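Obscurin (Homo sapiens, PDB 2YZ8) is a giant modular muscle protein, built largely from immunoglobulin-like domains such as this one, that probably helps to organise and tether the sarcomere. Local coordinates at residues L48-G51 and S55-Q58; S75-C80 and T86-L91. All blocks are in the same frame, centred on the assembly; numbering follows the deposited sequence.

Interaction 1. Residues L48-G51 and S55-Q58; sequences LRPG and SLRQ
Pro50 and Leu56 meet where an immunoglobulin I-set domain passes from one sheet of its sandwich to the other: 48-51 belongs to the loop that follows strand 46-47, and 55-58 lies in strand 54-59 at the border of the opposite sheet. The contact itself is entirely apolar. One methyl group, Leu56 CD1, sits over a face of the proline ring, 3.8 Å from Pro50 CA and 3.9 Å from Pro50 CG. With CG anti to the carbonyl carbon (chi1 -75°), the leucine branch reaches from its strand to the loop, and the same side chain also touches Trp41. A proline suits the loop side, since its ring offers a rigid hydrocarbon surface and lacks the N-H that would need a partner. Further apolar packing comes from the buried Leu48 side chain, which rests on Tyr43 and Leu65.

No hydrogen bond links the segments, although Pro50 CA and Ser55 CA approach to 5.4 Å. Their backbone bonds run to other strands instead, Leu48 to Trp41, and Ser55 and Arg57 to strand 62-67.

The CB atoms of Ser55 and Arg57 leave the strand on the side opposite to that of Leu56, as alternation demands. There the arginine donates an almost straight bond, in its guanidinium plane, from Arg57 NE to Ser55 OG at 2.9 Å.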
loop_
_atom_site.group_PDB
_atom_site.type_symbol
_atom_site.label_atom_id
_atom_site.label_comp_id
_atom_site.label_asym_id
_atom_site.label_seq_id
_atom_site.Cartn_x
_atom_site.Cartn_y
_atom_site.Cartn_z
ATOM N N LEU A 48 -6.664 -2.907 6.448
ATOM C CA LEU A 48 -5.531 -3.682 6.923
ATOM C C LEU A 48 -5.113 -3.270 8.325
ATOM O O LEU A 48 -5.214 -2.095 8.696
ATOM C CB LEU A 48 -4.343 -3.546 5.965
ATOM C CG LEU A 48 -4.560 -3.988 4.515
ATOM C CD1 LEU A 48 -3.292 -3.754 3.703
ATOM C CD2 LEU A 48 -5.011 -5.455 4.433
ATOM N N ARG A 49 -4.648 -4.256 9.086
ATOM C CA ARG A 49 -4.110 -4.044 10.425
ATOM C C ARG A 49 -2.597 -4.218 10.396
ATOM O O ARG A 49 -2.099 -5.176 9.808
ATOM C CB ARG A 49 -4.702 -5.060 11.402
ATOM C CG ARG A 49 -6.118 -4.780 11.852
ATOM C CD ARG A 49 -6.546 -5.821 12.879
ATOM N NE ARG A 49 -7.949 -5.696 13.274
ATOM C CZ ARG A 49 -8.969 -6.259 12.627
ATOM N NH1 ARG A 49 -8.753 -6.980 11.532
ATOM N NH2 ARG A 49 -10.210 -6.092 13.071
ATOM N N PRO A 50 -1.856 -3.307 11.046
ATOM C CA PRO A 50 -0.417 -3.532 11.179
ATOM C C PRO A 50 -0.182 -4.846 11.920
ATOM O O PRO A 50 -0.849 -5.113 12.923
ATOM C CB PRO A 50 0.047 -2.349 12.034
ATOM C CG PRO A 50 -1.009 -1.321 11.878
ATOM C CD PRO A 50 -2.287 -2.063 11.708
ATOM N N GLY A 51 0.728 -5.669 11.410
ATOM C CA GLY A 51 1.010 -6.976 12.007
ATOM C C GLY A 51 2.261 -7.594 11.418
ATOM O O GLY A 51 3.178 -6.881 11.009
ATOM N N SER A 55 3.221 -4.019 7.233
ATOM C CA SER A 55 3.863 -2.967 8.006
ATOM C C SER A 55 3.452 -1.629 7.401
ATOM O O SER A 55 3.651 -1.393 6.200
ATOM C CB SER A 55 5.384 -3.143 7.991
ATOM O OG SER A 55 6.022 -2.166 8.792
ATOM N N LEU A 56 2.839 -0.779 8.224
ATOM C CA LEU A 56 2.351 0.525 7.778
ATOM C C LEU A 56 3.309 1.593 8.273
ATOM O O LEU A 56 3.459 1.779 9.477
ATOM C CB LEU A 56 0.942 0.803 8.312
ATOM C CG LEU A 56 -0.262 0.087 7.702
ATOM C CD1 LEU A 56 -0.255 -1.407 8.013
ATOM C CD2 LEU A 56 -1.536 0.733 8.208
ATOM N N ARG A 57 3.963 2.275 7.339
ATOM C CA ARG A 57 5.038 3.204 7.678
ATOM C C ARG A 57 4.766 4.606 7.154
ATOM O O ARG A 57 4.112 4.777 6.134
ATOM C CB ARG A 57 6.375 2.681 7.149
ATOM C CG ARG A 57 6.689 1.266 7.610
ATOM C CD ARG A 57 7.969 0.726 7.019
ATOM N NE ARG A 57 8.145 -0.677 7.392
ATOM C CZ ARG A 57 9.242 -1.393 7.162
ATOM N NH1 ARG A 57 10.291 -0.847 6.555
ATOM N NH2 ARG A 57 9.290 -2.664 7.543
ATOM N N GLN A 58 5.264 5.612 7.867
ATOM C CA GLN A 58 5.131 6.987 7.410
ATOM C C GLN A 58 6.453 7.730 7.618
ATOM O O GLN A 58 7.116 7.556 8.641
ATOM C CB GLN A 58 3.964 7.704 8.111
ATOM C CG GLN A 58 3.700 9.136 7.589
ATOM C CD GLN A 58 2.292 9.639 7.864
ATOM O OE1 GLN A 58 1.448 8.904 8.370
ATOM N NE2 GLN A 58 2.026 10.892 7.505
#

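Interaction 2. Residues S75-C80 and T86-L91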
loop_
_atom_site.group_PDB
_atom_site.type_symbol
_atom_site.label_atom_id
_atom_site.label_comp_id
_atom_site.label_asym_id
_atom_site.label_seq_id
_atom_site.Cartn_x
_atom_site.Cartn_y
_atom_site.Cartn_z
ATOM N N SER A 75 -1.712 -10.940 -3.964
ATOM C CA SER A 75 -1.874 -10.080 -5.129
ATOM C C SER A 75 -3.301 -9.543 -5.200
ATOM O O SER A 75 -4.230 -10.142 -4.647
ATOM C CB SER A 75 -1.511 -10.838 -6.413
ATOM O OG SER A 75 -2.511 -11.777 -6.753
ATOM N N GLY A 76 -3.466 -8.414 -5.886
ATOM C CA GLY A 76 -4.778 -7.797 -6.079
ATOM C C GLY A 76 -4.706 -6.296 -5.869
ATOM O O GLY A 76 -3.622 -5.700 -5.895
ATOM N N ARG A 77 -5.856 -5.685 -5.620
ATOM C CA ARG A 77 -5.933 -4.243 -5.474
ATOM C C ARG A 77 -5.742 -3.757 -4.031
ATOM O O ARG A 77 -6.427 -4.209 -3.105
ATOM C CB ARG A 77 -7.269 -3.740 -6.017
ATOM C CG ARG A 77 -7.426 -2.230 -5.895
ATOM C CD ARG A 77 -8.517 -1.733 -6.815
ATOM N NE ARG A 77 -8.233 -2.002 -8.224
ATOM C CZ ARG A 77 -7.487 -1.226 -9.007
ATOM N NH1 ARG A 77 -6.925 -0.119 -8.534
ATOM N NH2 ARG A 77 -7.305 -1.561 -10.276
ATOM N N TYR A 78 -4.812 -2.819 -3.861
ATOM C CA TYR A 78 -4.617 -2.147 -2.591
ATOM C C TYR A 78 -4.953 -0.670 -2.733
ATOM O O TYR A 78 -4.842 -0.106 -3.821
ATOM C CB TYR A 78 -3.168 -2.290 -2.137
ATOM C CG TYR A 78 -2.780 -3.690 -1.741
ATOM C CD1 TYR A 78 -2.758 -4.071 -0.395
ATOM C CD2 TYR A 78 -2.401 -4.631 -2.704
ATOM C CE1 TYR A 78 -2.398 -5.357 -0.020
ATOM C CE2 TYR A 78 -2.037 -5.913 -2.343
ATOM C CZ TYR A 78 -2.036 -6.270 -1.000
ATOM O OH TYR A 78 -1.682 -7.537 -0.640
ATOM N N SER A 79 -5.349 -0.045 -1.624
ATOM C CA SER A 79 -5.752 1.356 -1.637
ATOM C C SER A 79 -5.295 2.054 -0.369
ATOM O O SER A 79 -5.131 1.415 0.673
ATOM C CB SER A 79 -7.267 1.481 -1.757
ATOM O OG SER A 79 -7.721 0.879 -2.959
ATOM N N CYS A 80 -5.091 3.365 -0.474
ATOM C CA CYS A 80 -4.772 4.195 0.687
ATOM C C CYS A 80 -5.780 5.328 0.735
ATOM O O CYS A 80 -6.180 5.858 -0.312
ATOM C CB CYS A 80 -3.345 4.738 0.616
ATOM S SG CYS A 80 -2.785 5.527 2.161
ATOM N N THR A 86 -8.791 9.186 -1.641
ATOM C CA THR A 86 -8.290 7.827 -1.804
ATOM C C THR A 86 -7.382 7.711 -3.020
ATOM O O THR A 86 -7.497 8.488 -3.966
ATOM C CB THR A 86 -9.439 6.776 -1.957
ATOM O OG1 THR A 86 -9.995 6.843 -3.281
ATOM C CG2 THR A 86 -10.549 6.976 -0.927
ATOM N N THR A 87 -6.486 6.730 -2.982
ATOM C CA THR A 87 -5.686 6.340 -4.140
ATOM C C THR A 87 -5.600 4.816 -4.150
ATOM O O THR A 87 -5.738 4.183 -3.103
ATOM C CB THR A 87 -4.277 7.000 -4.146
ATOM O OG1 THR A 87 -3.539 6.570 -5.300
ATOM C CG2 THR A 87 -3.490 6.667 -2.875
ATOM N N SER A 88 -5.384 4.230 -5.321
ATOM C CA SER A 88 -5.471 2.781 -5.462
ATOM C C SER A 88 -4.622 2.261 -6.624
ATOM O O SER A 88 -4.486 2.937 -7.633
ATOM C CB SER A 88 -6.934 2.381 -5.682
ATOM O OG SER A 88 -7.065 0.984 -5.801
ATOM N N ALA A 89 -4.064 1.057 -6.466
ATOM C CA ALA A 89 -3.304 0.394 -7.531
ATOM C C ALA A 89 -3.345 -1.123 -7.334
ATOM O O ALA A 89 -3.838 -1.605 -6.317
ATOM C CB ALA A 89 -1.856 0.900 -7.544
ATOM N N THR A 90 -2.810 -1.876 -8.290
ATOM C CA THR A 90 -2.778 -3.328 -8.159
ATOM C C THR A 90 -1.370 -3.871 -7.956
ATOM O O THR A 90 -0.393 -3.339 -8.490
ATOM C CB THR A 90 -3.405 -4.054 -9.368
ATOM O OG1 THR A 90 -2.700 -3.693 -10.559
ATOM C CG2 THR A 90 -4.876 -3.700 -9.515
ATOM N N LEU A 91 -1.292 -4.944 -7.182
ATOM C CA LEU A 91 -0.067 -5.689 -6.995
ATOM C C LEU A 91 -0.171 -7.004 -7.754
ATOM O O LEU A 91 -1.094 -7.780 -7.526
ATOM C CB LEU A 91 0.152 -5.947 -5.503
ATOM C CG LEU A 91 1.241 -6.919 -5.025
ATOM C CD1 LEU A 91 2.630 -6.549 -5.547
ATOM C CD2 LEU A 91 1.235 -6.963 -3.502
#
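Tyr78 and Leu91 meet on the buried face of two antiparallel strands, where Leu91 CD2 lies 3.6 Å from Tyr78 CE2. With CG anti to the carbonyl carbon (chi1 -69°), the tyrosine ring brings its CE2 side against Leu91, and it also meets Tyr43, Leu28 and Leu65. Apolar or compact residues suit this face: Cys80 packs on Cys30 of strand 26-32, and Thr87 sets CG2 4.0 Å from Cys80 CB while its hydroxyl bonds to the backbone N of Leu15. The two strands, 76-82 and 85-94, form the F-G hairpin of the immunoglobulin fold. Paired backbone bonds join Gly76 with Leu91, Tyr78 with Ala89 and Cys80 with Thr87. Gly76 has backbone angles that would drive a CB into the preceding carbonyl oxygen. Tyr78 OH bonds to Asp74 O, four residues back, as in a tyrosine corner; with an alanine here, that carbonyl would probably lose its partner and a gap would open beside Leu91.

Small polar side chains and one long charged one occupy the looser, more exposed face. Ser88 OG accepts from Arg77 NH1 at 3.0 Å, in the guanidinium plane, and shares a hydrogen bond of 2.9 Å with Ser79 OG. The arginine chain bends at chi3 (-61°) to come back over the neighbouring strand, so that Thr90 CG2 lies over one guanidinium face, 3.3 Å from Arg77 NH2.

How the interactions relate
Interaction 1 is a small surface contact at the edge of the sandwich, whereas interaction 2 is partly buried and lies nearer the middle of the domain, with about 14 Å between their centres. The former bridges a loop and an edge strand by hydrocarbon contact alone; the latter joins two neighbouring strands of one sheet by regular backbone bonding, with a greasy inner face and a polar outer one. Serine and arginine pair on the outside of both, within a single strand at 55-58 but across two strands in interaction 2. The contacts touch in the core, where Leu48 CD1 packs 4.1 Å from Tyr78 CD1.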